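Local coordinates for putative ubiquinone biosynthesis protein (Nostoc punctiforme, PDB 3MSQ) that probably takes part in ubiquinone (coenzyme Q)-type quinone biosynthesis as a member of the Coq4 family, its exact role being unestablished, at residues 122-135 / 145-158. Sequence-based numbering, arbitrary orientation.
Sequences WRSTHDIYHVVAGF and LQAFFLAQTPIPIS
The amide of Gln146, whose OE1 accepts a 2.7 Å hydrogen bond from Ser158 OG, lies against the rim of the Trp122 indole. The bond is almost collinear with the carbonyl (C=O...donor 174°), and it ties helix 139-152 to the start of helix 156-172. Gln146 NE2 reaches the indole edge, near the ring plane, 3.5 Å from Trp122 CZ2, with amide and ring planes 63° apart. With CG trans to the backbone N, the indole projects as a knob among Gln146, Phe149, Ile157 and Ser158. Ile155 CD1 sits over one indole face, 4.1 Å from the centroid of the six-membered ring, a CH-pi contact; His126 CB lies toward the rim of the opposite face. Trp122 CZ3 in turn stands over a face of Phe149, the planes oblique, while Tyr129 completes the aromatic cluster through CE2, 3.5 Å from Phe149 CE1. Cutting Trp122 back to an alanine removes the knob, which would probably open a gap among Phe149, Ile155 and Ile157 and leave the Gln146 amide without its aromatic neighbour. Farther along, Leu145 is a second knob, its CD1 3.8 Å from Tyr129 CB, and Ala133 CB lies over the Phe148 ring. Helices 122-133 and 145-152, crossing at 98° near the centre of the helical, strand-free chain, are therefore joined by apolar and aromatic surfaces, and the Gln146 carbonyl finds its donor, Ser158 OG, inside its own segment.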
ATOM      1  N   TRP A 122      22.856 -10.002 -13.991  1.00 58.04           N
ATOM      2  CA  TRP A 122      22.780  -8.846 -13.118  1.00 59.82           C
ATOM      3  C   TRP A 122      23.333  -9.172 -11.715  1.00 59.52           C
ATOM      4  O   TRP A 122      24.234  -8.480 -11.242  1.00 56.56           O
ATOM      5  CB  TRP A 122      21.303  -8.380 -13.068  1.00 60.59           C
ATOM      6  CG  TRP A 122      20.967  -7.399 -11.994  1.00 63.02           C
ATOM      7  CD1 TRP A 122      20.200  -7.619 -10.879  1.00 66.07           C
ATOM      8  CD2 TRP A 122      21.376  -6.029 -11.945  1.00 63.41           C
ATOM      9  NE1 TRP A 122      20.134  -6.472 -10.121  1.00 66.14           N
ATOM     10  CE2 TRP A 122      20.835  -5.473 -10.762  1.00 67.74           C
ATOM     11  CE3 TRP A 122      22.139  -5.211 -12.799  1.00 64.85           C
ATOM     12  CZ2 TRP A 122      21.036  -4.130 -10.415  1.00 67.23           C
ATOM     13  CZ3 TRP A 122      22.356  -3.889 -12.443  1.00 66.71           C
ATOM     14  CH2 TRP A 122      21.803  -3.358 -11.270  1.00 67.49           C
ATOM     15  N   ARG A 123      22.804 -10.240 -11.076  1.00 53.87           N
ATOM     16  CA  ARG A 123      23.196 -10.670  -9.742  1.00 52.41           C
ATOM     17  C   ARG A 123      24.651 -11.125  -9.662  1.00 57.38           C
ATOM     18  O   ARG A 123      25.342 -10.760  -8.720  1.00 57.22           O
ATOM     19  CB  ARG A 123      22.239 -11.737  -9.222  1.00 50.07           C
ATOM     20  CG  ARG A 123      20.833 -11.221  -8.939  1.00 45.32           C
ATOM     21  CD  ARG A 123      19.903 -12.309  -8.404  1.00 45.70           C
ATOM     22  NE  ARG A 123      18.551 -11.774  -8.248  1.00 58.79           N
ATOM     23  CZ  ARG A 123      17.482 -12.473  -7.881  1.00 72.72           C
ATOM     24  NH1 ARG A 123      17.584 -13.769  -7.619  1.00 57.14           N
ATOM     25  NH2 ARG A 123      16.302 -11.880  -7.776  1.00 61.58           N
ATOM     26  N   SER A 124      25.134 -11.876 -10.668  1.00 56.29           N
ATOM     27  CA  SER A 124      26.520 -12.383 -10.728  1.00 56.86           C
ATOM     28  C   SER A 124      27.549 -11.294 -10.886  1.00 61.83           C
ATOM     29  O   SER A 124      28.692 -11.469 -10.449  1.00 62.82           O
ATOM     30  CB  SER A 124      26.714 -13.308 -11.921  1.00 59.00           C
ATOM     31  OG  SER A 124      25.509 -13.891 -12.360  1.00 69.72           O
ATOM     32  N   THR A 125      27.180 -10.215 -11.608  1.00 57.59           N
ATOM     33  CA  THR A 125      28.123  -9.175 -11.979  1.00 57.24           C
ATOM     34  C   THR A 125      27.953  -7.817 -11.342  1.00 64.13           C
ATOM     35  O   THR A 125      28.961  -7.129 -11.216  1.00 63.85           O
ATOM     36  CB  THR A 125      28.262  -9.081 -13.511  1.00 55.81           C
ATOM     37  OG1 THR A 125      27.057  -8.583 -14.084  1.00 46.72           O
ATOM     38  CG2 THR A 125      28.629 -10.410 -14.156  1.00 58.61           C
ATOM     39  N   HIS A 126      26.721  -7.400 -10.962  1.00 63.23           N
ATOM     40  CA  HIS A 126      26.477  -6.041 -10.459  1.00 64.54           C
ATOM     41  C   HIS A 126      27.332  -5.526  -9.295  1.00 67.26           C
ATOM     42  O   HIS A 126      27.560  -4.320  -9.214  1.00 67.55           O
ATOM     43  CB  HIS A 126      24.988  -5.662 -10.377  1.00 66.27           C
ATOM     44  CG  HIS A 126      24.450  -5.489  -8.992  1.00 70.94           C
ATOM     45  ND1 HIS A 126      23.674  -6.472  -8.388  1.00 73.13           N
ATOM     46  CD2 HIS A 126      24.542  -4.423  -8.157  1.00 73.60           C
ATOM     47  CE1 HIS A 126      23.352  -5.984  -7.203  1.00 73.46           C
ATOM     48  NE2 HIS A 126      23.859  -4.753  -7.019  1.00 73.92           N
ATOM     49  N   ASP A 127      27.861  -6.409  -8.456  1.00 63.15           N
ATOM     50  CA  ASP A 127      28.733  -5.990  -7.354  1.00 63.39           C
ATOM     51  C   ASP A 127      30.124  -5.510  -7.837  1.00 67.55           C
ATOM     52  O   ASP A 127      30.832  -4.849  -7.088  1.00 67.42           O
ATOM     53  CB  ASP A 127      28.852  -7.099  -6.302  1.00 65.34           C
ATOM     54  CG  ASP A 127      29.129  -6.581  -4.932  1.00 73.26           C
ATOM     55  OD1 ASP A 127      28.238  -5.907  -4.364  1.00 73.44           O
ATOM     56  OD2 ASP A 127      30.225  -6.861  -4.410  1.00 82.64           O
ATOM     57  N   ILE A 128      30.496  -5.836  -9.084  1.00 65.06           N
ATOM     58  CA  ILE A 128      31.757  -5.433  -9.719  1.00 65.68           C
ATOM     59  C   ILE A 128      31.589  -3.996 -10.244  1.00 71.52           C
ATOM     60  O   ILE A 128      32.512  -3.192 -10.102  1.00 71.58           O
ATOM     61  CB  ILE A 128      32.183  -6.464 -10.827  1.00 67.88           C
ATOM     62  CG1 ILE A 128      32.520  -7.841 -10.221  1.00 68.61           C
ATOM     63  CG2 ILE A 128      33.342  -5.978 -11.681  1.00 68.13           C
ATOM     64  CD1 ILE A 128      31.821  -9.057 -10.866  1.00 76.74           C
ATOM     65  N   TYR A 129      30.394  -3.673 -10.801  1.00 69.28           N
ATOM     66  CA  TYR A 129      30.022  -2.384 -11.406  1.00 69.71           C
ATOM     67  C   TYR A 129      30.522  -1.155 -10.666  1.00 76.10           C
ATOM     68  O   TYR A 129      31.194  -0.332 -11.284  1.00 78.09           O
ATOM     69  CB  TYR A 129      28.498  -2.250 -11.659  1.00 70.16           C
ATOM     70  CG  TYR A 129      27.884  -3.169 -12.692  1.00 72.42           C
ATOM     71  CD1 TYR A 129      28.675  -3.994 -13.479  1.00 74.26           C
ATOM     72  CD2 TYR A 129      26.504  -3.228 -12.866  1.00 73.82           C
ATOM     73  CE1 TYR A 129      28.110  -4.877 -14.392  1.00 77.00           C
ATOM     74  CE2 TYR A 129      25.924  -4.107 -13.777  1.00 74.81           C
ATOM     75  CZ  TYR A 129      26.733  -4.924 -14.549  1.00 85.66           C
ATOM     76  OH  TYR A 129      26.191  -5.793 -15.469  1.00 87.78           O
ATOM     77  N   HIS A 130      30.208  -1.027  -9.362  1.00 71.81           N
ATOM     78  CA  HIS A 130      30.598   0.128  -8.558  1.00 71.79           C
ATOM     79  C   HIS A 130      32.119   0.425  -8.523  1.00 73.72           C
ATOM     80  O   HIS A 130      32.491   1.598  -8.418  1.00 74.52           O
ATOM     81  CB  HIS A 130      29.958   0.080  -7.157  1.00 73.14           C
ATOM     82  CG  HIS A 130      30.671  -0.826  -6.215  1.00 77.51           C
ATOM     83  ND1 HIS A 130      30.256  -2.130  -6.014  1.00 79.24           N
ATOM     84  CD2 HIS A 130      31.776  -0.591  -5.466  1.00 80.52           C
ATOM     85  CE1 HIS A 130      31.113  -2.643  -5.142  1.00 79.80           C
ATOM     86  NE2 HIS A 130      32.050  -1.752  -4.791  1.00 80.88           N
ATOM     87  N   VAL A 131      32.988  -0.615  -8.623  1.00 67.84           N
ATOM     88  CA  VAL A 131      34.448  -0.402  -8.635  1.00 67.70           C
ATOM     89  C   VAL A 131      34.941   0.281  -9.929  1.00 70.69           C
ATOM     90  O   VAL A 131      35.793   1.175  -9.854  1.00 71.84           O
ATOM     91  CB  VAL A 131      35.347  -1.588  -8.156  1.00 71.30           C
ATOM     92  CG1 VAL A 131      34.734  -2.323  -6.972  1.00 70.69           C
ATOM     93  CG2 VAL A 131      35.684  -2.554  -9.276  1.00 70.77           C
ATOM     94  N   VAL A 132      34.372  -0.124 -11.098  1.00 64.62           N
ATOM     95  CA  VAL A 132      34.670   0.424 -12.427  1.00 63.87           C
ATOM     96  C   VAL A 132      33.997   1.795 -12.563  1.00 69.03           C
ATOM     97  O   VAL A 132      34.664   2.760 -12.954  1.00 70.52           O
ATOM     98  CB  VAL A 132      34.291  -0.559 -13.567  1.00 66.53           C
ATOM     99  CG1 VAL A 132      34.554   0.040 -14.953  1.00 66.35           C
ATOM    100  CG2 VAL A 132      35.035  -1.886 -13.418  1.00 66.24           C
ATOM    101  N   ALA A 133      32.698   1.889 -12.185  1.00 63.66           N
ATOM    102  CA  ALA A 133      31.902   3.117 -12.229  1.00 63.26           C
ATOM    103  C   ALA A 133      32.353   4.199 -11.229  1.00 70.98           C
ATOM    104  O   ALA A 133      32.090   5.385 -11.461  1.00 71.79           O
ATOM    105  CB  ALA A 133      30.436   2.794 -12.028  1.00 62.81           C
ATOM    106  N   GLY A 134      32.989   3.788 -10.127  1.00 68.94           N
ATOM    107  CA  GLY A 134      33.465   4.702  -9.096  1.00 70.04           C
ATOM    108  C   GLY A 134      32.385   5.256  -8.180  1.00 76.28           C
ATOM    109  O   GLY A 134      32.203   6.477  -8.093  1.00 76.28           O
ATOM    110  N   PHE A 135      31.669   4.355  -7.475  1.00 74.82           N
ATOM    111  CA  PHE A 135      30.613   4.660  -6.489  1.00 75.41           C
ATOM    112  C   PHE A 135      30.878   3.903  -5.196  1.00 82.63           C
ATOM    113  O   PHE A 135      31.458   2.816  -5.239  1.00 83.96           O
ATOM    114  CB  PHE A 135      29.221   4.298  -7.025  1.00 76.20           C
ATOM    115  CG  PHE A 135      28.769   5.199  -8.139  1.00 77.82           C
ATOM    116  CD1 PHE A 135      28.122   6.399  -7.864  1.00 81.13           C
ATOM    117  CD2 PHE A 135      28.997   4.857  -9.466  1.00 79.86           C
ATOM    118  CE1 PHE A 135      27.735   7.254  -8.892  1.00 81.96           C
ATOM    119  CE2 PHE A 135      28.615   5.715 -10.494  1.00 82.75           C
ATOM    120  CZ  PHE A 135      27.994   6.910 -10.198  1.00 81.08           C
ATOM    121  N   LEU A 145      24.908   4.475  -8.474  1.00 59.09           N
ATOM    122  CA  LEU A 145      25.250   3.420  -9.433  1.00 57.80           C
ATOM    123  C   LEU A 145      24.047   3.029 -10.278  1.00 62.44           C
ATOM    124  O   LEU A 145      24.200   2.810 -11.490  1.00 63.60           O
ATOM    125  CB  LEU A 145      25.869   2.177  -8.739  1.00 57.32           C
ATOM    126  CG  LEU A 145      26.108   0.935  -9.604  1.00 59.58           C
ATOM    127  CD1 LEU A 145      27.276   1.137 -10.539  1.00 59.92           C
ATOM    128  CD2 LEU A 145      26.309  -0.283  -8.750  1.00 59.27           C
ATOM    129  N   GLN A 146      22.847   2.956  -9.654  1.00 56.72           N
ATOM    130  CA  GLN A 146      21.610   2.600 -10.369  1.00 54.30           C
ATOM    131  C   GLN A 146      21.267   3.667 -11.410  1.00 54.79           C
ATOM    132  O   GLN A 146      20.740   3.353 -12.466  1.00 53.75           O
ATOM    133  CB  GLN A 146      20.431   2.376  -9.387  1.00 55.28           C
ATOM    134  CG  GLN A 146      20.562   1.149  -8.455  1.00 52.30           C
ATOM    135  CD  GLN A 146      20.540  -0.190  -9.159  1.00 61.88           C
ATOM    136  OE1 GLN A 146      20.044  -0.336 -10.275  1.00 50.41           O
ATOM    137  NE2 GLN A 146      21.095  -1.206  -8.522  1.00 60.59           N
ATOM    138  N   ALA A 147      21.595   4.925 -11.110  1.00 51.63           N
ATOM    139  CA  ALA A 147      21.367   6.068 -11.994  1.00 51.35           C
ATOM    140  C   ALA A 147      22.299   5.967 -13.184  1.00 53.55           C
ATOM    141  O   ALA A 147      21.851   6.162 -14.311  1.00 53.59           O
ATOM    142  CB  ALA A 147      21.560   7.383 -11.233  1.00 52.58           C
ATOM    143  N   PHE A 148      23.553   5.547 -12.948  1.00 50.01           N
ATOM    144  CA  PHE A 148      24.565   5.299 -13.985  1.00 50.26           C
ATOM    145  C   PHE A 148      24.072   4.161 -14.914  1.00 54.19           C
ATOM    146  O   PHE A 148      24.144   4.304 -16.134  1.00 53.83           O
ATOM    147  CB  PHE A 148      25.931   4.942 -13.334  1.00 51.78           C
ATOM    148  CG  PHE A 148      27.096   4.685 -14.270  1.00 53.18           C
ATOM    149  CD1 PHE A 148      27.194   3.492 -14.980  1.00 53.69           C
ATOM    150  CD2 PHE A 148      28.142   5.598 -14.372  1.00 55.41           C
ATOM    151  CE1 PHE A 148      28.273   3.259 -15.837  1.00 54.60           C
ATOM    152  CE2 PHE A 148      29.225   5.354 -15.223  1.00 57.74           C
ATOM    153  CZ  PHE A 148      29.285   4.185 -15.946  1.00 54.80           C
ATOM    154  N   PHE A 149      23.517   3.070 -14.316  1.00 50.19           N
ATOM    155  CA  PHE A 149      23.000   1.883 -15.006  1.00 49.48           C
ATOM    156  C   PHE A 149      21.743   2.179 -15.847  1.00 55.22           C
ATOM    157  O   PHE A 149      21.643   1.718 -17.000  1.00 53.65           O
ATOM    158  CB  PHE A 149      22.795   0.727 -14.022  1.00 50.59           C
ATOM    159  CG  PHE A 149      22.696  -0.618 -14.697  1.00 52.77           C
ATOM    160  CD1 PHE A 149      23.816  -1.209 -15.281  1.00 56.62           C
ATOM    161  CD2 PHE A 149      21.478  -1.290 -14.774  1.00 54.78           C
ATOM    162  CE1 PHE A 149      23.715  -2.437 -15.953  1.00 56.70           C
ATOM    163  CE2 PHE A 149      21.382  -2.518 -15.443  1.00 57.33           C
ATOM    164  CZ  PHE A 149      22.505  -3.088 -16.017  1.00 55.16           C
ATOM    165  N   LEU A 150      20.809   3.004 -15.283  1.00 53.03           N
ATOM    166  CA  LEU A 150      19.575   3.469 -15.950  1.00 52.31           C
ATOM    167  C   LEU A 150      19.931   4.379 -17.154  1.00 55.93           C
ATOM    168  O   LEU A 150      19.253   4.317 -18.184  1.00 57.02           O
ATOM    169  CB  LEU A 150      18.640   4.185 -14.937  1.00 51.88           C
ATOM    170  CG  LEU A 150      17.228   4.607 -15.393  1.00 56.00           C
ATOM    171  CD1 LEU A 150      16.288   3.440 -15.416  1.00 57.21           C
ATOM    172  CD2 LEU A 150      16.639   5.615 -14.456  1.00 53.67           C
ATOM    173  N   ALA A 151      21.026   5.176 -17.042  1.00 50.31           N
ATOM    174  CA  ALA A 151      21.483   6.059 -18.121  1.00 49.65           C
ATOM    175  C   ALA A 151      21.993   5.267 -19.321  1.00 53.99           C
ATOM    176  O   ALA A 151      21.809   5.708 -20.447  1.00 54.82           O
ATOM    177  CB  ALA A 151      22.571   6.999 -17.618  1.00 50.20           C
ATOM    178  N   GLN A 152      22.609   4.095 -19.071  1.00 49.75           N
ATOM    179  CA  GLN A 152      23.209   3.193 -20.054  1.00 48.54           C
ATOM    180  C   GLN A 152      22.230   2.195 -20.647  1.00 52.65           C
ATOM    181  O   GLN A 152      22.027   2.178 -21.857  1.00 51.17           O
ATOM    182  CB  GLN A 152      24.338   2.401 -19.390  1.00 49.07           C
ATOM    183  CG  GLN A 152      25.638   3.153 -19.223  1.00 60.22           C
ATOM    184  CD  GLN A 152      26.808   2.215 -19.211  1.00 69.24           C
ATOM    185  OE1 GLN A 152      26.739   1.081 -18.713  1.00 72.28           O
ATOM    186  NE2 GLN A 152      27.899   2.662 -19.786  1.00 46.90           N
ATOM    187  N   THR A 153      21.695   1.297 -19.790  1.00 51.72           N
ATOM    188  CA  THR A 153      20.807   0.180 -20.132  1.00 51.80           C
ATOM    189  C   THR A 153      19.665   0.046 -19.112  1.00 57.55           C
ATOM    190  O   THR A 153      19.823  -0.654 -18.102  1.00 59.41           O
ATOM    191  CB  THR A 153      21.627  -1.113 -20.278  1.00 55.41           C
ATOM    192  OG1 THR A 153      22.514  -1.247 -19.169  1.00 55.30           O
ATOM    193  CG2 THR A 153      22.442  -1.150 -21.569  1.00 52.99           C
ATOM    194  N   PRO A 154      18.514   0.724 -19.335  1.00 52.46           N
ATOM    195  CA  PRO A 154      17.415   0.652 -18.335  1.00 51.75           C
ATOM    196  C   PRO A 154      16.737  -0.703 -18.153  1.00 56.87           C
ATOM    197  O   PRO A 154      16.258  -1.294 -19.112  1.00 56.63           O
ATOM    198  CB  PRO A 154      16.416   1.713 -18.791  1.00 53.46           C
ATOM    199  CG  PRO A 154      16.932   2.248 -20.080  1.00 57.78           C
ATOM    200  CD  PRO A 154      18.201   1.623 -20.462  1.00 53.18           C
ATOM    201  N   ILE A 155      16.674  -1.182 -16.906  1.00 53.93           N
ATOM    202  CA  ILE A 155      15.987  -2.429 -16.515  1.00 52.59           C
ATOM    203  C   ILE A 155      15.008  -2.110 -15.364  1.00 54.83           C
ATOM    204  O   ILE A 155      15.292  -1.186 -14.611  1.00 51.60           O
ATOM    205  CB  ILE A 155      16.953  -3.607 -16.185  1.00 54.83           C
ATOM    206  CG1 ILE A 155      17.807  -3.359 -14.890  1.00 54.53           C
ATOM    207  CG2 ILE A 155      17.792  -3.961 -17.417  1.00 54.66           C
ATOM    208  CD1 ILE A 155      18.509  -4.537 -14.279  1.00 60.92           C
ATOM    209  N   PRO A 156      13.856  -2.824 -15.214  1.00 54.33           N
ATOM    210  CA  PRO A 156      12.891  -2.460 -14.157  1.00 54.43           C
ATOM    211  C   PRO A 156      13.412  -2.158 -12.753  1.00 59.15           C
ATOM    212  O   PRO A 156      13.065  -1.090 -12.236  1.00 59.22           O
ATOM    213  CB  PRO A 156      11.855  -3.583 -14.178  1.00 56.49           C
ATOM    214  CG  PRO A 156      12.379  -4.598 -15.156  1.00 60.98           C
ATOM    215  CD  PRO A 156      13.324  -3.914 -16.057  1.00 56.28           C
ATOM    216  N   ILE A 157      14.241  -3.049 -12.142  1.00 54.77           N
ATOM    217  CA  ILE A 157      14.801  -2.843 -10.791  1.00 53.20           C
ATOM    218  C   ILE A 157      15.518  -1.507 -10.581  1.00 55.90           C
ATOM    219  O   ILE A 157      15.355  -0.912  -9.525  1.00 56.53           O
ATOM    220  CB  ILE A 157      15.553  -4.083 -10.207  1.00 55.58           C
ATOM    221  CG1 ILE A 157      15.553  -4.114  -8.659  1.00 55.43           C
ATOM    222  CG2 ILE A 157      16.946  -4.247 -10.780  1.00 55.90           C
ATOM    223  CD1 ILE A 157      14.151  -4.343  -7.982  1.00 54.82           C
ATOM    224  N   SER A 158      16.258  -1.008 -11.584  1.00 51.35           N
ATOM    225  CA  SER A 158      16.934   0.292 -11.476  1.00 50.87           C
ATOM    226  C   SER A 158      15.912   1.429 -11.304  1.00 56.61           C
ATOM    227  O   SER A 158      16.030   2.230 -10.358  1.00 57.13           O
ATOM    228  CB  SER A 158      17.839   0.533 -12.680  1.00 51.95           C
ATOM    229  OG  SER A 158      18.902  -0.404 -12.683  1.00 52.20           O
TER